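Translation initiation factor 4E (PDB 3M94) binds the 5' cap of messenger RNA, here in trimethylated form (m2,2,7G), and so probably recruits transcripts for the initiation of translation. Local coordinates at residues Leu5-Trp9 and Ile103-Gln107; Trp132-Ser136 and Tyr163-Lys167. All coordinates share one frame; numbering follows the deposited sequence.

Interaction 1 of 2, residues Leu5-Trp9 and Ile103-Gln107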
loop_
_atom_site.group_PDB
_atom_site.type_symbol
_atom_site.label_atom_id
_atom_site.label_comp_id
_atom_site.label_asym_id
_atom_site.label_seq_id
_atom_site.Cartn_x
_atom_site.Cartn_y
_atom_site.Cartn_z
ATOM N N LEU A 5 -0.099 -7.155 16.674
ATOM C CA LEU A 5 0.496 -7.223 15.339
ATOM C C LEU A 5 1.997 -7.308 15.508
ATOM O O LEU A 5 2.530 -6.928 16.562
ATOM C CB LEU A 5 0.132 -5.986 14.509
ATOM C CG LEU A 5 -1.356 -5.760 14.208
ATOM C CD1 LEU A 5 -1.567 -4.407 13.514
ATOM C CD2 LEU A 5 -1.931 -6.908 13.371
ATOM N N GLN A 6 2.687 -7.819 14.495
ATOM C CA GLN A 6 4.132 -7.948 14.570
ATOM C C GLN A 6 4.810 -6.595 14.772
ATOM O O GLN A 6 5.804 -6.502 15.483
ATOM C CB GLN A 6 4.678 -8.649 13.326
ATOM C CG GLN A 6 6.178 -8.887 13.370
ATOM C CD GLN A 6 6.659 -9.718 12.213
ATOM O OE1 GLN A 6 6.100 -10.770 11.907
ATOM N NE2 GLN A 6 7.714 -9.262 11.569
ATOM N N CYS A 7 4.286 -5.544 14.142
ATOM C CA CYS A 7 4.812 -4.211 14.398
ATOM C C CYS A 7 3.734 -3.134 14.423
ATOM O O CYS A 7 2.561 -3.412 14.205
ATOM C CB CYS A 7 5.924 -3.865 13.409
ATOM S SG CYS A 7 5.360 -3.792 11.702
ATOM N N HIS A 8 4.146 -1.913 14.732
ATOM C CA HIS A 8 3.255 -0.762 14.752
ATOM C C HIS A 8 3.133 -0.226 13.328
ATOM O O HIS A 8 4.129 -0.139 12.596
ATOM C CB HIS A 8 3.841 0.342 15.622
ATOM C CG HIS A 8 3.817 0.057 17.086
ATOM N ND1 HIS A 8 4.495 -1.003 17.653
ATOM C CD2 HIS A 8 3.222 0.715 18.109
ATOM C CE1 HIS A 8 4.314 -0.986 18.962
ATOM N NE2 HIS A 8 3.536 0.038 19.262
ATOM N N TRP A 9 1.912 0.148 12.965
ATOM C CA TRP A 9 1.608 0.717 11.664
ATOM C C TRP A 9 0.924 2.063 11.861
ATOM O O TRP A 9 0.074 2.205 12.746
ATOM C CB TRP A 9 0.673 -0.212 10.876
ATOM C CG TRP A 9 1.293 -1.538 10.543
ATOM C CD1 TRP A 9 1.255 -2.676 11.316
ATOM C CD2 TRP A 9 2.063 -1.862 9.377
ATOM N NE1 TRP A 9 1.940 -3.695 10.679
ATOM C CE2 TRP A 9 2.448 -3.221 9.494
ATOM C CE3 TRP A 9 2.444 -1.143 8.226
ATOM C CZ2 TRP A 9 3.213 -3.877 8.513
ATOM C CZ3 TRP A 9 3.198 -1.795 7.243
ATOM C CH2 TRP A 9 3.583 -3.154 7.402
ATOM N N ILE A 103 -0.442 -6.914 4.465
ATOM C CA ILE A 103 0.705 -6.344 5.164
ATOM C C ILE A 103 0.699 -6.450 6.693
ATOM O O ILE A 103 1.683 -6.926 7.254
ATOM C CB ILE A 103 1.137 -4.926 4.673
ATOM C CG1 ILE A 103 0.210 -3.821 5.178
ATOM C CG2 ILE A 103 1.333 -4.925 3.135
ATOM C CD1 ILE A 103 0.603 -2.392 4.661
ATOM N N ILE A 104 -0.378 -6.018 7.366
ATOM C CA ILE A 104 -0.425 -6.121 8.825
ATOM C C ILE A 104 -0.399 -7.578 9.325
ATOM O O ILE A 104 0.081 -7.858 10.416
ATOM C CB ILE A 104 -1.610 -5.352 9.431
ATOM C CG1 ILE A 104 -2.948 -6.071 9.163
ATOM C CG2 ILE A 104 -1.610 -3.869 8.919
ATOM C CD1 ILE A 104 -4.126 -5.380 9.850
ATOM N N GLY A 105 -0.929 -8.490 8.513
ATOM C CA GLY A 105 -0.980 -9.902 8.851
ATOM C C GLY A 105 0.298 -10.609 8.443
ATOM O O GLY A 105 0.390 -11.811 8.569
ATOM N N GLU A 106 1.281 -9.842 7.972
ATOM C CA GLU A 106 2.628 -10.335 7.640
ATOM C C GLU A 106 2.586 -11.514 6.659
ATOM O O GLU A 106 3.125 -12.572 6.918
ATOM C CB GLU A 106 3.428 -10.670 8.917
ATOM C CG GLU A 106 3.552 -9.478 9.868
ATOM C CD GLU A 106 4.610 -8.487 9.423
ATOM O OE1 GLU A 106 5.454 -8.896 8.592
ATOM O OE2 GLU A 106 4.607 -7.312 9.910
ATOM N N GLN A 107 1.929 -11.290 5.524
ATOM C CA GLN A 107 1.671 -12.346 4.556
ATOM C C GLN A 107 2.759 -12.418 3.508
ATOM O O GLN A 107 2.663 -13.209 2.586
ATOM C CB GLN A 107 0.316 -12.100 3.878
ATOM C CG GLN A 107 -0.863 -12.315 4.799
ATOM C CD GLN A 107 -0.983 -13.751 5.228
ATOM O OE1 GLN A 107 -1.214 -14.635 4.405
ATOM N NE2 GLN A 107 -0.802 -14.001 6.513
HETATM O O HOH W 1 1.022 -9.320 12.571
HETATM O O HOH W 2 2.457 -6.351 11.378
#
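The end of helix 88-104, closed by a Schellman motif, meets the bend in strand 4-14 chiefly through W9, I104 and E106. E106 is the C-prime residue, with positive phi, and E106 N bonds I103 O at 3.0 Å. On one face of the W9 indole, I104 CG2 makes a CH-pi contact 3.9 Å from the five-membered ring centroid and 8° off its normal. I103 contributes less, its CD1 packing on W9 CZ3 at 3.7 Å. C7 SG lies above the opposite face. No direct hydrogen bond crosses the contact; two waters bridge it. Water 2 sits in the indole plane, accepting from W9 NE1 at 2.8 Å and donating to I104 O and to E106 OE2, the latter also at 2.8 Å; its bond from C7 N is weak. Water 1 accepts from Q6 N and donates to I104 O at 2.8 Å, so both waters grip the last helical carbonyl. The bend of E106 at chi2 (-78°) stacks its carboxylate on the Q6 amide, planes 14° apart and E106 CD 3.7 Å from Q6 CD. Q6 OE1 itself bonds the backbone of a bound peptide. G105 also makes a backbone bond to that peptide, and L5 packs on one of its aromatic side chains. A buried helix terminus on a strand bend, with peptide alongside, is consistent with the dorsal partner-binding surface of eIF4E.

Interaction 2 of 2, residues Trp132-Ser136 and Tyr163-Lys167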
loop_
_atom_site.group_PDB
_atom_site.type_symbol
_atom_site.label_atom_id
_atom_site.label_comp_id
_atom_site.label_asym_id
_atom_site.label_seq_id
_atom_site.Cartn_x
_atom_site.Cartn_y
_atom_site.Cartn_z
ATOM N N TRP A 132 5.097 -0.185 -1.380
ATOM C CA TRP A 132 6.465 0.353 -1.326
ATOM C C TRP A 132 7.418 -0.586 -0.584
ATOM O O TRP A 132 7.111 -1.033 0.526
ATOM C CB TRP A 132 6.492 1.717 -0.618
ATOM C CG TRP A 132 5.871 2.865 -1.371
ATOM C CD1 TRP A 132 4.879 2.804 -2.307
ATOM C CD2 TRP A 132 6.175 4.254 -1.203
ATOM N NE1 TRP A 132 4.566 4.060 -2.751
ATOM C CE2 TRP A 132 5.345 4.974 -2.092
ATOM C CE3 TRP A 132 7.089 4.957 -0.412
ATOM C CZ2 TRP A 132 5.387 6.365 -2.198
ATOM C CZ3 TRP A 132 7.130 6.347 -0.512
ATOM C CH2 TRP A 132 6.282 7.034 -1.401
ATOM N N THR A 133 8.573 -0.859 -1.208
ATOM C CA THR A 133 9.626 -1.688 -0.618
ATOM C C THR A 133 10.924 -0.876 -0.477
ATOM O O THR A 133 11.092 0.147 -1.147
ATOM C CB THR A 133 9.884 -2.971 -1.443
ATOM O OG1 THR A 133 10.478 -2.623 -2.705
ATOM C CG2 THR A 133 8.579 -3.708 -1.692
ATOM N N ARG A 134 11.841 -1.334 0.376
ATOM C CA ARG A 134 12.989 -0.497 0.739
ATOM C C ARG A 134 14.206 -0.586 -0.191
ATOM O O ARG A 134 15.067 0.277 -0.140
ATOM C CB ARG A 134 13.372 -0.647 2.223
ATOM C CG ARG A 134 13.906 -1.988 2.657
ATOM C CD ARG A 134 14.481 -1.918 4.089
ATOM N NE ARG A 134 13.441 -1.866 5.123
ATOM C CZ ARG A 134 13.118 -0.783 5.836
ATOM N NH1 ARG A 134 12.153 -0.849 6.750
ATOM N NH2 ARG A 134 13.755 0.370 5.648
ATOM N N ASP A 135 14.269 -1.608 -1.043
ATOM C CA ASP A 135 15.419 -1.794 -1.928
ATOM C C ASP A 135 15.007 -2.185 -3.351
ATOM O O ASP A 135 14.571 -3.311 -3.603
ATOM C CB ASP A 135 16.407 -2.812 -1.343
ATOM C CG ASP A 135 17.729 -2.882 -2.129
ATOM O OD1 ASP A 135 17.837 -2.326 -3.251
ATOM O OD2 ASP A 135 18.675 -3.511 -1.616
ATOM N N SER A 136 15.184 -1.250 -4.279
ATOM C CA SER A 136 14.794 -1.447 -5.675
ATOM C C SER A 136 15.677 -2.442 -6.448
ATOM O O SER A 136 15.289 -2.900 -7.524
ATOM C CB SER A 136 14.796 -0.103 -6.395
ATOM O OG SER A 136 16.089 0.462 -6.325
ATOM N N TYR A 163 6.978 -3.087 -11.183
ATOM C CA TYR A 163 7.802 -2.603 -10.116
ATOM C C TYR A 163 8.729 -1.557 -10.709
ATOM O O TYR A 163 9.422 -1.814 -11.694
ATOM C CB TYR A 163 8.608 -3.735 -9.459
ATOM C CG TYR A 163 9.372 -3.220 -8.269
ATOM C CD1 TYR A 163 8.745 -3.068 -7.033
ATOM C CD2 TYR A 163 10.706 -2.817 -8.390
ATOM C CE1 TYR A 163 9.421 -2.557 -5.944
ATOM C CE2 TYR A 163 11.394 -2.303 -7.303
ATOM C CZ TYR A 163 10.736 -2.173 -6.084
ATOM O OH TYR A 163 11.408 -1.665 -5.006
ATOM N N GLU A 164 8.734 -0.378 -10.105
ATOM C CA GLU A 164 9.551 0.725 -10.591
ATOM C C GLU A 164 10.220 1.437 -9.435
ATOM O O GLU A 164 9.691 1.448 -8.320
ATOM C CB GLU A 164 8.686 1.702 -11.381
ATOM C CG GLU A 164 7.342 1.934 -10.728
ATOM C CD GLU A 164 6.473 2.902 -11.476
ATOM O OE1 GLU A 164 6.130 3.942 -10.877
ATOM O OE2 GLU A 164 6.120 2.626 -12.645
ATOM N N VAL A 165 11.396 2.005 -9.706
ATOM C CA VAL A 165 12.090 2.898 -8.765
ATOM C C VAL A 165 11.191 4.108 -8.523
ATOM O O VAL A 165 10.300 4.391 -9.336
ATOM C CB VAL A 165 13.493 3.329 -9.308
ATOM C CG1 VAL A 165 14.233 4.247 -8.318
ATOM C CG2 VAL A 165 14.350 2.107 -9.620
ATOM N N HIS A 166 11.379 4.790 -7.393
ATOM C CA HIS A 166 10.592 5.989 -7.106
ATOM C C HIS A 166 11.052 7.111 -8.016
ATOM O O HIS A 166 12.256 7.355 -8.131
ATOM C CB HIS A 166 10.694 6.397 -5.626
ATOM C CG HIS A 166 10.026 5.436 -4.691
ATOM N ND1 HIS A 166 8.715 5.037 -4.847
ATOM C CD2 HIS A 166 10.486 4.793 -3.592
ATOM C CE1 HIS A 166 8.397 4.185 -3.889
ATOM N NE2 HIS A 166 9.452 4.022 -3.113
ATOM N N LYS A 167 10.094 7.766 -8.674
ATOM C CA LYS A 167 10.386 8.847 -9.622
ATOM C C LYS A 167 10.481 10.213 -8.939
ATOM O O LYS A 167 9.563 10.641 -8.236
ATOM C CB LYS A 167 9.317 8.920 -10.727
#
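Y163 OH donates a hydrogen bond to T133 OG1 at 2.7 Å, the one direct hydrogen bond between 132-136 and 163-167. With CG anti to the amide nitrogen (chi1 -175°), the phenol reaches the end of strand 127-133, its edge against S136 in the loop beyond. S136 CA meets that edge in the ring plane and is 3.5 Å from Y163 OH; beyond it, S136 CB touches V165 CG2 at 3.9 Å. The second meeting is aromatic: H166 CE1 sits 3.5 Å from W132 CD2, over the centre of one indole face. The pair is oblique, with planes inclined by 47° and the W132 six-membered ring and H166 ring centroids 4.3 Å apart. In the second shell, N142 of helix 139-153 holds both T133 OG1, through OD1, and D135 O, through ND2, while S136 OG bonds K75 O. H166 also meets the ring of W68, a cap-pocket residue, and the nearest atoms of the W132 side chain and the bound trimethylguanosine diphosphate are about 4 Å apart, which places the aromatic half beside the cap site. Because T133 OG1 accepts from Y163 OH, its own hydrogen is available for N142 OD1, and two bonds grip the buried hydroxyl and fix its rotation.

In the fold
From the N terminus, the chain leaves 5-9 in strand 4-14 and returns at 103-107, so interaction 1 closes a long loop of 93 residues that includes the cap-pocket residues W22, M67, W68 and E69. It ties the strand to the end of helix 88-104. The chain then runs through strands 115-121 and 127-133 to interaction 2, whose shorter loop of 26 residues carries helix 139-153. The loops follow in series, neither nested nor crossed. Interaction 2 spans strand 77-83, which lies between strands 127-133 and 161-165 in the antiparallel sheet. Both contacts reach that sheet. The centres of interaction 1 and interaction 2 are about 20 Å apart, and the two do not touch.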